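Local coordinates for PA14 domain-containing protein (Clostridium clariflavum, PDB 6QDI) that probably senses plant-biomass polysaccharides outside the cell through two tandem calcium-binding PA14 domains, as part of a membrane-bound RsgI-type anti-sigma factor, at residues Pro209-Tyr214 with Ser251-Gln256; Glu60-Ile65 with Met93-Leu98; Leu14-Leu19 with Asp176-Phe181. One frame throughout, in Å; residues are numbered along the deposited sequence.

Contact 1: residues Pro209-Tyr214 with Ser251-Gln256; sequences PYDGDY and SLKAGQ
Gly212 and Leu252 are tied by two backbone hydrogen bonds, Gly212 N to Leu252 O at 3.0 Å and Leu252 N to Gly212 O at 2.9 Å, an antiparallel hydrogen-bonded pair. The backbone at Gly212 has a phi of 152°, where a CB would be jammed against the carbonyl oxygen of Asp211, so glycine suits the place. On the buried side Leu252 CD1 packs obliquely against the ring of Tyr214, 3.7 Å from Tyr214 CD1; Trp277 and Ile282 also meet that ring. Tyr214 then reaches back along its own segment, where Tyr214 OH donates to Tyr210 O at 2.7 Å, the acceptor lying in the plane of the ring at its edge. A tyrosine fits here because its ring packs on leucine while its hydroxyl ties down the loop leading into the strand.

The pair lies at one end of the second PA14 domain, where strands 212-220 and 242-252 of an antiparallel sheet run side by side. Strand 242-252 leaves through a type II turn, Lys253 to Gln256, with Gly255 at the third position, whose positive phi of 85° glycine accepts readily.

The solvent side has one firm grip: where the strand pairing ends, Asp211 OD1 accepts a nearly straight bond from Ala254 N at 2.7 Å, Asp211 CG lying beside its own backbone N (chi1 -72°), on the side of the turn. The rest is looser. Asp211 OD2 and Lys253 NZ stand 4.8 Å apart, joined by a water that donates to the carboxylate and accepts from the ammonium. Asp213 and Ser251 sit across from each other as a non-hydrogen-bonded pair of small polar residues, Asp213 OD1 lying 3.4 Å from Ser251 CB.

Contact 2: residues Glu60-Ile65 with Met93-Leu98; sequences EYTFYI and MGKIYL
Tyr61 with Ile96 and Phe63 with Gly94 form hydrogen-bonded pairs of an antiparallel sheet, the axes of strands 60-65 and 93-98 coming within 4.4 Å at 150°. The sheet belongs to the first PA14 domain, and strand 117-125 flanks 59-68 on its other edge. The bond from Phe63 N to Gly94 O (2.8 Å) is nearly linear.

The face bearing Tyr61, Phe63, Ile96 and Leu98 is largely apolar. Ile96 CG2 and Leu98 CD1 both come to the edge of the Phe63 ring, the former 3.8 Å from Phe63 CE1, while Leu98 crosses Tyr61 at about a right angle. Leu73 and Ile80 add to the packing on Phe63, and Tyr61 OH is bonded to Tyr57 N.

The more exposed face suits the long charged chains of Glu60 and Lys95. Lys95 CG lies 3.5 Å from OG1 of the short Thr62 alongside, and Lys95 NZ stays 4.6 Å from Glu60 OE1. On the same face Tyr64, whose hydroxyl bonds Ser124 OG, has Thr62 CG2 over one side of its ring toward the rim. Met93 completes a Met-aromatic contact: its CG, anti to the carbonyl carbon (chi1 -65°), lies against Tyr64 CD2, and Met93 SD is 3.6 Å from Tyr64 CE2.

Contact 3: residues Leu14-Leu19 with Asp176-Phe181; sequences LTNFKL and DSVIDF
Asn16 ND2 donates to two waters that lie between it and the segment 176-181, one at 2.9 Å and one at 3.2 Å. The first water also lies 3.1 Å from Asp180 O, a carbonyl that accepts from Asn11 as well; the second also takes a hydrogen bond from Lys18 NZ and reaches Val178 O weakly. A third water donates both to Asn16 OD1 (3.1 Å) and to Asp180 OD2 (2.6 Å), so the amide is tied to the carboxylate through solvent. The two side chains slide past each other in opposite directions, their planes 35° apart, with Asn16 CB 3.7 Å from Asp180 OD2. CG of Asn16, anti to its backbone N (chi1 -159°), carries the amide out from the loop towards Val178. There Asn16 OD1 touches Val178 CG2 at 3.8 Å.

This is the interface of the tandem PA14 domains: a loop and strand of the first meet a turn and strand of the second. Asparagine suits the loop, since its backbone has a positive phi of 69°. Beyond it a classic beta bulge sets Lys18 and Leu19 both opposite Tyr8, and the Lys18 side chain passes close to Asp10, a calcium ligand. Asp180 OD1 forms a salt bridge with Arg274, which also donates to Thr15 OG1 in the other domain; Thr15 OG1 is further hydrogen-bonded to Asp13.

How the contacts relate
Contacts 1 and 2 lie on opposite sides of the chain's centre, about 54 Å apart between centres, one in each PA14 domain, and they match in kind: Leu98 and Tyr61 play the parts of Leu252 and Tyr214, with a backbone bond from Leu98 to Glu59 where Leu252 meets Gly212. Contact 3 joins the two domains near the middle, its centre about 24 Å from that of contact 1 and about 33 Å from that of contact 2. Strands 180-184 and 212-220 flank strand 271-279, so contacts 1 and 3 share a sheet. Contact 3 alone comes near a metal, the Asn16 side chain being about 8 Å from a calcium ion.

Contact 1: residues Pro209-Tyr214 with Ser251-Gln256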
loop_
_atom_site.group_PDB
_atom_site.type_symbol
_atom_site.label_atom_id
_atom_site.label_comp_id
_atom_site.label_asym_id
_atom_site.label_seq_id
_atom_site.Cartn_x
_atom_site.Cartn_y
_atom_site.Cartn_z
ATOM N N PRO A 209 -17.984 9.279 14.819
ATOM C CA PRO A 209 -19.049 8.288 14.692
ATOM C C PRO A 209 -19.766 7.942 15.987
ATOM O O PRO A 209 -20.939 7.579 15.933
ATOM C CB PRO A 209 -18.314 7.060 14.155
ATOM C CG PRO A 209 -16.884 7.234 14.630
ATOM C CD PRO A 209 -16.649 8.707 14.551
ATOM N N TYR A 210 -19.077 8.021 17.109
ATOM C CA TYR A 210 -19.542 7.496 18.415
ATOM C C TYR A 210 -19.187 8.434 19.529
ATOM O O TYR A 210 -18.102 9.020 19.523
ATOM C CB TYR A 210 -18.894 6.113 18.717
ATOM C CG TYR A 210 -18.960 5.112 17.587
ATOM C CD1 TYR A 210 -20.181 4.661 17.095
ATOM C CD2 TYR A 210 -17.807 4.611 17.017
ATOM C CE1 TYR A 210 -20.245 3.763 16.024
ATOM C CE2 TYR A 210 -17.878 3.709 15.968
ATOM C CZ TYR A 210 -19.094 3.296 15.472
ATOM O OH TYR A 210 -19.111 2.430 14.407
ATOM N N ASP A 211 -20.066 8.578 20.523
ATOM C CA ASP A 211 -19.701 9.336 21.686
ATOM C C ASP A 211 -18.568 8.617 22.481
ATOM O O ASP A 211 -18.676 7.441 22.781
ATOM C CB ASP A 211 -20.878 9.444 22.684
ATOM C CG ASP A 211 -22.000 10.312 22.316
ATOM O OD1 ASP A 211 -21.999 10.983 21.272
ATOM O OD2 ASP A 211 -22.942 10.347 23.142
ATOM N N GLY A 212 -17.541 9.369 22.839
ATOM C CA GLY A 212 -16.491 8.881 23.747
ATOM C C GLY A 212 -15.179 9.578 23.478
ATOM O O GLY A 212 -15.138 10.621 22.845
ATOM N N ASP A 213 -14.100 9.017 24.018
ATOM C CA ASP A 213 -12.773 9.589 23.972
ATOM C C ASP A 213 -11.956 9.012 22.820
ATOM O O ASP A 213 -11.965 7.801 22.599
ATOM C CB ASP A 213 -12.004 9.345 25.275
ATOM C CG ASP A 213 -12.344 10.325 26.399
ATOM O OD1 ASP A 213 -13.384 11.001 26.392
ATOM O OD2 ASP A 213 -11.525 10.445 27.317
ATOM N N TYR A 214 -11.285 9.918 22.107
ATOM C CA TYR A 214 -10.475 9.578 20.940
ATOM C C TYR A 214 -9.052 10.061 21.131
ATOM O O TYR A 214 -8.808 11.088 21.731
ATOM C CB TYR A 214 -11.054 10.198 19.681
ATOM C CG TYR A 214 -12.390 9.643 19.266
ATOM C CD1 TYR A 214 -13.555 9.962 19.966
ATOM C CD2 TYR A 214 -12.522 8.849 18.141
ATOM C CE1 TYR A 214 -14.778 9.449 19.581
ATOM C CE2 TYR A 214 -13.723 8.359 17.733
ATOM C CZ TYR A 214 -14.878 8.659 18.452
ATOM O OH TYR A 214 -16.085 8.135 18.037
ATOM N N SER A 251 -12.501 14.162 24.353
ATOM C CA SER A 251 -13.900 13.739 24.452
ATOM C C SER A 251 -14.715 14.337 23.313
ATOM O O SER A 251 -14.736 15.567 23.144
ATOM C CB SER A 251 -14.495 14.157 25.787
ATOM O OG SER A 251 -15.859 13.829 25.864
ATOM N N LEU A 252 -15.361 13.474 22.539
ATOM C CA LEU A 252 -16.070 13.900 21.331
ATOM C C LEU A 252 -17.453 13.264 21.330
ATOM O O LEU A 252 -17.726 12.260 22.011
ATOM C CB LEU A 252 -15.276 13.489 20.088
ATOM C CG LEU A 252 -13.897 14.132 19.941
ATOM C CD1 LEU A 252 -13.118 13.467 18.810
ATOM C CD2 LEU A 252 -13.995 15.636 19.750
ATOM N N LYS A 253 -18.336 13.874 20.559
ATOM C CA LYS A 253 -19.716 13.415 20.428
ATOM C C LYS A 253 -20.022 12.922 19.044
ATOM O O LYS A 253 -19.524 13.475 18.057
ATOM C CB LYS A 253 -20.701 14.528 20.782
ATOM C CG LYS A 253 -20.487 15.071 22.179
ATOM C CD LYS A 253 -20.682 14.003 23.237
ATOM C CE LYS A 253 -20.628 14.612 24.622
ATOM N NZ LYS A 253 -20.454 13.570 25.667
ATOM N N ALA A 254 -20.882 11.938 18.961
ATOM C CA ALA A 254 -21.367 11.479 17.679
ATOM C C ALA A 254 -21.888 12.667 16.865
ATOM O O ALA A 254 -22.681 13.466 17.359
ATOM C CB ALA A 254 -22.433 10.427 17.839
ATOM N N GLY A 255 -21.464 12.743 15.607
ATOM C CA GLY A 255 -21.882 13.847 14.723
ATOM C C GLY A 255 -21.060 15.092 14.834
ATOM O O GLY A 255 -21.203 15.990 14.024
ATOM N N GLN A 256 -20.159 15.187 15.812
ATOM C CA GLN A 256 -19.332 16.341 15.951
ATOM C C GLN A 256 -18.394 16.451 14.748
ATOM O O GLN A 256 -17.863 15.454 14.290
ATOM C CB GLN A 256 -18.524 16.241 17.261
ATOM C CG GLN A 256 -17.590 17.387 17.531
ATOM C CD GLN A 256 -17.001 17.377 18.896
ATOM O OE1 GLN A 256 -17.388 16.561 19.757
ATOM N NE2 GLN A 256 -16.097 18.311 19.134
HETATM O O HOH W 1 -22.953 12.193 25.232
#

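Contact 2: residues Glu60-Ile65 with Met93-Leu98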
loop_
_atom_site.group_PDB
_atom_site.type_symbol
_atom_site.label_atom_id
_atom_site.label_comp_id
_atom_site.label_asym_id
_atom_site.label_seq_id
_atom_site.Cartn_x
_atom_site.Cartn_y
_atom_site.Cartn_z
ATOM N N GLU A 60 11.860 -32.111 -8.164
ATOM C CA GLU A 60 12.386 -30.822 -7.681
ATOM C C GLU A 60 12.070 -29.753 -8.721
ATOM O O GLU A 60 12.590 -29.786 -9.847
ATOM C CB GLU A 60 13.883 -30.868 -7.403
ATOM C CG GLU A 60 14.339 -29.620 -6.686
ATOM C CD GLU A 60 15.794 -29.624 -6.307
ATOM O OE1 GLU A 60 16.630 -29.956 -7.177
ATOM O OE2 GLU A 60 16.114 -29.221 -5.161
ATOM N N TYR A 61 11.279 -28.764 -8.294
ATOM C CA TYR A 61 10.949 -27.605 -9.136
ATOM C C TYR A 61 11.863 -26.453 -8.826
ATOM O O TYR A 61 12.261 -26.241 -7.671
ATOM C CB TYR A 61 9.495 -27.184 -8.915
ATOM C CG TYR A 61 8.532 -27.998 -9.738
ATOM C CD1 TYR A 61 8.168 -29.290 -9.347
ATOM C CD2 TYR A 61 8.026 -27.519 -10.932
ATOM C CE1 TYR A 61 7.316 -30.054 -10.114
ATOM C CE2 TYR A 61 7.162 -28.294 -11.704
ATOM C CZ TYR A 61 6.799 -29.559 -11.289
ATOM O OH TYR A 61 5.931 -30.352 -12.014
ATOM N N THR A 62 12.237 -25.732 -9.883
ATOM C CA THR A 62 12.864 -24.421 -9.758
ATOM C C THR A 62 11.862 -23.361 -10.136
ATOM O O THR A 62 11.172 -23.515 -11.154
ATOM C CB THR A 62 14.094 -24.297 -10.668
ATOM O OG1 THR A 62 15.019 -25.333 -10.328
ATOM C CG2 THR A 62 14.785 -22.956 -10.488
ATOM N N PHE A 63 11.726 -22.337 -9.281
ATOM C CA PHE A 63 10.936 -21.153 -9.578
ATOM C C PHE A 63 11.871 -20.003 -9.892
ATOM O O PHE A 63 12.880 -19.831 -9.172
ATOM C CB PHE A 63 9.998 -20.805 -8.403
ATOM C CG PHE A 63 8.899 -21.837 -8.244
ATOM C CD1 PHE A 63 9.093 -22.995 -7.479
ATOM C CD2 PHE A 63 7.707 -21.697 -8.904
ATOM C CE1 PHE A 63 8.120 -23.970 -7.418
ATOM C CE2 PHE A 63 6.728 -22.640 -8.813
ATOM C CZ PHE A 63 6.912 -23.775 -8.062
ATOM N N TYR A 64 11.564 -19.268 -10.952
ATOM C CA TYR A 64 12.367 -18.156 -11.395
ATOM C C TYR A 64 11.519 -16.896 -11.298
ATOM O O TYR A 64 10.374 -16.881 -11.781
ATOM C CB TYR A 64 12.804 -18.307 -12.860
ATOM C CG TYR A 64 13.426 -19.634 -13.210
ATOM C CD1 TYR A 64 12.648 -20.752 -13.444
ATOM C CD2 TYR A 64 14.793 -19.764 -13.349
ATOM C CE1 TYR A 64 13.206 -21.972 -13.813
ATOM C CE2 TYR A 64 15.373 -20.986 -13.725
ATOM C CZ TYR A 64 14.582 -22.075 -13.900
ATOM O OH TYR A 64 15.182 -23.266 -14.265
ATOM N N ILE A 65 12.110 -15.835 -10.765
ATOM C CA ILE A 65 11.492 -14.543 -10.744
ATOM C C ILE A 65 12.361 -13.518 -11.445
ATOM O O ILE A 65 13.556 -13.436 -11.207
ATOM C CB ILE A 65 11.149 -14.143 -9.311
ATOM C CG1 ILE A 65 9.958 -15.016 -8.834
ATOM C CG2 ILE A 65 10.706 -12.690 -9.246
ATOM C CD1 ILE A 65 9.316 -14.770 -7.506
ATOM N N MET A 93 16.085 -17.289 -8.148
ATOM C CA MET A 93 15.607 -18.667 -8.176
ATOM C C MET A 93 15.443 -19.227 -6.776
ATOM O O MET A 93 16.151 -18.867 -5.850
ATOM C CB MET A 93 16.568 -19.588 -8.932
ATOM C CG MET A 93 16.713 -19.292 -10.410
ATOM S SD MET A 93 17.953 -20.260 -11.282
ATOM C CE MET A 93 19.442 -19.416 -10.771
ATOM N N GLY A 94 14.483 -20.133 -6.666
ATOM C CA GLY A 94 14.347 -20.957 -5.467
ATOM C C GLY A 94 13.863 -22.336 -5.901
ATOM O O GLY A 94 13.139 -22.473 -6.895
ATOM N N LYS A 95 14.255 -23.360 -5.135
ATOM C CA LYS A 95 13.934 -24.748 -5.485
ATOM C C LYS A 95 13.122 -25.387 -4.374
ATOM O O LYS A 95 13.320 -25.051 -3.186
ATOM C CB LYS A 95 15.226 -25.535 -5.708
ATOM C CG LYS A 95 15.998 -25.079 -6.935
ATOM C CD LYS A 95 17.121 -26.030 -7.281
ATOM C CE LYS A 95 18.339 -25.755 -6.442
ATOM N NZ LYS A 95 19.523 -26.375 -7.096
ATOM N N ILE A 96 12.248 -26.317 -4.753
ATOM C CA ILE A 96 11.450 -27.076 -3.775
ATOM C C ILE A 96 10.921 -28.359 -4.425
ATOM O O ILE A 96 10.504 -28.342 -5.597
ATOM C CB ILE A 96 10.282 -26.226 -3.212
ATOM C CG1 ILE A 96 9.531 -26.976 -2.100
ATOM C CG2 ILE A 96 9.362 -25.726 -4.303
ATOM C CD1 ILE A 96 8.666 -26.048 -1.284
ATOM N N TYR A 97 10.979 -29.469 -3.693
ATOM C CA TYR A 97 10.422 -30.727 -4.137
ATOM C C TYR A 97 8.907 -30.728 -3.964
ATOM O O TYR A 97 8.422 -30.406 -2.890
ATOM C CB TYR A 97 11.025 -31.869 -3.334
ATOM C CG TYR A 97 10.578 -33.173 -3.881
ATOM C CD1 TYR A 97 11.202 -33.708 -4.985
ATOM C CD2 TYR A 97 9.487 -33.813 -3.359
ATOM C CE1 TYR A 97 10.783 -34.882 -5.525
ATOM C CE2 TYR A 97 9.054 -34.997 -3.901
ATOM C CZ TYR A 97 9.708 -35.505 -5.002
ATOM O OH TYR A 97 9.349 -36.702 -5.584
ATOM N N LEU A 98 8.167 -31.090 -5.011
ATOM C CA LEU A 98 6.714 -31.146 -4.980
ATOM C C LEU A 98 6.257 -32.490 -5.537
ATOM O O LEU A 98 6.986 -33.119 -6.312
ATOM C CB LEU A 98 6.091 -29.994 -5.749
ATOM C CG LEU A 98 6.543 -28.575 -5.363
ATOM C CD1 LEU A 98 5.991 -27.576 -6.351
ATOM C CD2 LEU A 98 6.062 -28.225 -3.980
#

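Contact 3: residues Leu14-Leu19 with Asp176-Phe181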
loop_
_atom_site.group_PDB
_atom_site.type_symbol
_atom_site.label_atom_id
_atom_site.label_comp_id
_atom_site.label_asym_id
_atom_site.label_seq_id
_atom_site.Cartn_x
_atom_site.Cartn_y
_atom_site.Cartn_z
ATOM N N LEU A 14 2.268 -3.007 0.878
ATOM C CA LEU A 14 1.096 -3.894 1.056
ATOM C C LEU A 14 0.103 -3.279 2.033
ATOM O O LEU A 14 -0.566 -3.990 2.800
ATOM C CB LEU A 14 1.517 -5.315 1.422
ATOM C CG LEU A 14 2.511 -5.952 0.446
ATOM C CD1 LEU A 14 3.168 -7.153 1.102
ATOM C CD2 LEU A 14 1.855 -6.303 -0.868
ATOM N N THR A 15 -0.026 -1.952 1.975
ATOM C CA THR A 15 -1.032 -1.225 2.705
ATOM C C THR A 15 -1.848 -0.363 1.730
ATOM O O THR A 15 -1.389 0.023 0.662
ATOM C CB THR A 15 -0.458 -0.370 3.820
ATOM O OG1 THR A 15 0.291 0.721 3.292
ATOM C CG2 THR A 15 0.327 -1.183 4.811
ATOM N N ASN A 16 -3.074 -0.073 2.185
ATOM C CA ASN A 16 -4.062 0.725 1.463
ATOM C C ASN A 16 -4.579 -0.009 0.229
ATOM O O ASN A 16 -4.269 0.320 -0.921
ATOM C CB ASN A 16 -3.587 2.146 1.170
ATOM C CG ASN A 16 -4.734 3.052 0.910
ATOM O OD1 ASN A 16 -5.893 2.706 1.201
ATOM N ND2 ASN A 16 -4.442 4.240 0.470
ATOM N N PHE A 17 -5.362 -1.044 0.483
ATOM C CA PHE A 17 -5.983 -1.869 -0.534
ATOM C C PHE A 17 -6.902 -1.076 -1.439
ATOM O O PHE A 17 -7.730 -0.299 -0.944
ATOM C CB PHE A 17 -6.788 -2.961 0.184
ATOM C CG PHE A 17 -7.632 -3.781 -0.741
ATOM C CD1 PHE A 17 -7.109 -4.862 -1.430
ATOM C CD2 PHE A 17 -8.963 -3.484 -0.907
ATOM C CE1 PHE A 17 -7.913 -5.633 -2.278
ATOM C CE2 PHE A 17 -9.756 -4.209 -1.783
ATOM C CZ PHE A 17 -9.241 -5.301 -2.436
ATOM N N LYS A 18 -6.750 -1.273 -2.749
ATOM C CA LYS A 18 -7.627 -0.658 -3.713
ATOM C C LYS A 18 -8.388 -1.586 -4.646
ATOM O O LYS A 18 -9.406 -1.162 -5.210
ATOM C CB LYS A 18 -6.879 0.373 -4.551
ATOM C CG LYS A 18 -6.274 1.522 -3.735
ATOM C CD LYS A 18 -7.338 2.432 -3.069
ATOM C CE LYS A 18 -6.731 3.552 -2.212
ATOM N NZ LYS A 18 -7.731 4.447 -1.526
ATOM N N LEU A 19 -7.936 -2.820 -4.844
ATOM C CA LEU A 19 -8.548 -3.671 -5.883
ATOM C C LEU A 19 -8.138 -5.089 -5.687
ATOM O O LEU A 19 -6.949 -5.382 -5.401
ATOM C CB LEU A 19 -8.084 -3.242 -7.263
ATOM C CG LEU A 19 -8.551 -4.057 -8.456
ATOM C CD1 LEU A 19 -10.029 -3.836 -8.714
ATOM C CD2 LEU A 19 -7.717 -3.687 -9.669
ATOM N N ASP A 176 -8.328 12.942 -1.269
ATOM C CA ASP A 176 -7.734 11.653 -0.876
ATOM C C ASP A 176 -8.686 10.937 0.068
ATOM O O ASP A 176 -9.139 11.511 1.039
ATOM C CB ASP A 176 -6.367 11.866 -0.181
ATOM C CG ASP A 176 -5.217 12.002 -1.158
ATOM O OD1 ASP A 176 -5.236 11.272 -2.170
ATOM O OD2 ASP A 176 -4.304 12.835 -0.917
ATOM N N SER A 177 -9.001 9.688 -0.270
ATOM C CA SER A 177 -9.984 8.916 0.472
ATOM C C SER A 177 -9.647 8.748 1.951
ATOM O O SER A 177 -10.521 8.829 2.818
ATOM C CB SER A 177 -10.099 7.560 -0.213
ATOM O OG SER A 177 -10.616 7.756 -1.521
ATOM N N VAL A 178 -8.381 8.403 2.183
ATOM C CA VAL A 178 -7.797 8.248 3.496
ATOM C C VAL A 178 -6.374 8.790 3.497
ATOM O O VAL A 178 -5.811 8.988 2.429
ATOM C CB VAL A 178 -7.792 6.779 3.991
ATOM C CG1 VAL A 178 -9.173 6.248 4.213
ATOM C CG2 VAL A 178 -6.995 5.886 3.066
ATOM N N ILE A 179 -5.824 9.015 4.680
ATOM C CA ILE A 179 -4.431 9.388 4.787
ATOM C C ILE A 179 -3.669 8.142 5.262
ATOM O O ILE A 179 -3.530 7.891 6.443
ATOM C CB ILE A 179 -4.210 10.579 5.701
ATOM C CG1 ILE A 179 -5.199 11.715 5.463
ATOM C CG2 ILE A 179 -2.738 11.036 5.600
ATOM C CD1 ILE A 179 -5.311 12.160 4.044
ATOM N N ASP A 180 -3.203 7.374 4.283
ATOM C CA ASP A 180 -2.519 6.104 4.555
ATOM C C ASP A 180 -1.517 5.897 3.440
ATOM O O ASP A 180 -1.799 5.159 2.494
ATOM C CB ASP A 180 -3.543 4.982 4.610
ATOM C CG ASP A 180 -2.956 3.669 5.022
ATOM O OD1 ASP A 180 -1.863 3.663 5.596
ATOM O OD2 ASP A 180 -3.615 2.628 4.822
ATOM N N PHE A 181 -0.381 6.573 3.524
ATOM C CA PHE A 181 0.559 6.661 2.415
ATOM C C PHE A 181 1.943 6.146 2.777
ATOM O O PHE A 181 2.485 6.444 3.844
ATOM C CB PHE A 181 0.741 8.122 1.991
ATOM C CG PHE A 181 -0.454 8.691 1.265
ATOM C CD1 PHE A 181 -0.666 8.393 -0.055
ATOM C CD2 PHE A 181 -1.357 9.499 1.924
ATOM C CE1 PHE A 181 -1.717 8.934 -0.737
ATOM C CE2 PHE A 181 -2.472 9.979 1.255
ATOM C CZ PHE A 181 -2.644 9.711 -0.088
HETATM O O HOH W 2 -2.013 5.363 -0.553
HETATM O O HOH W 3 -6.191 6.878 -0.135
HETATM O O HOH W 4 -6.208 2.553 4.293
#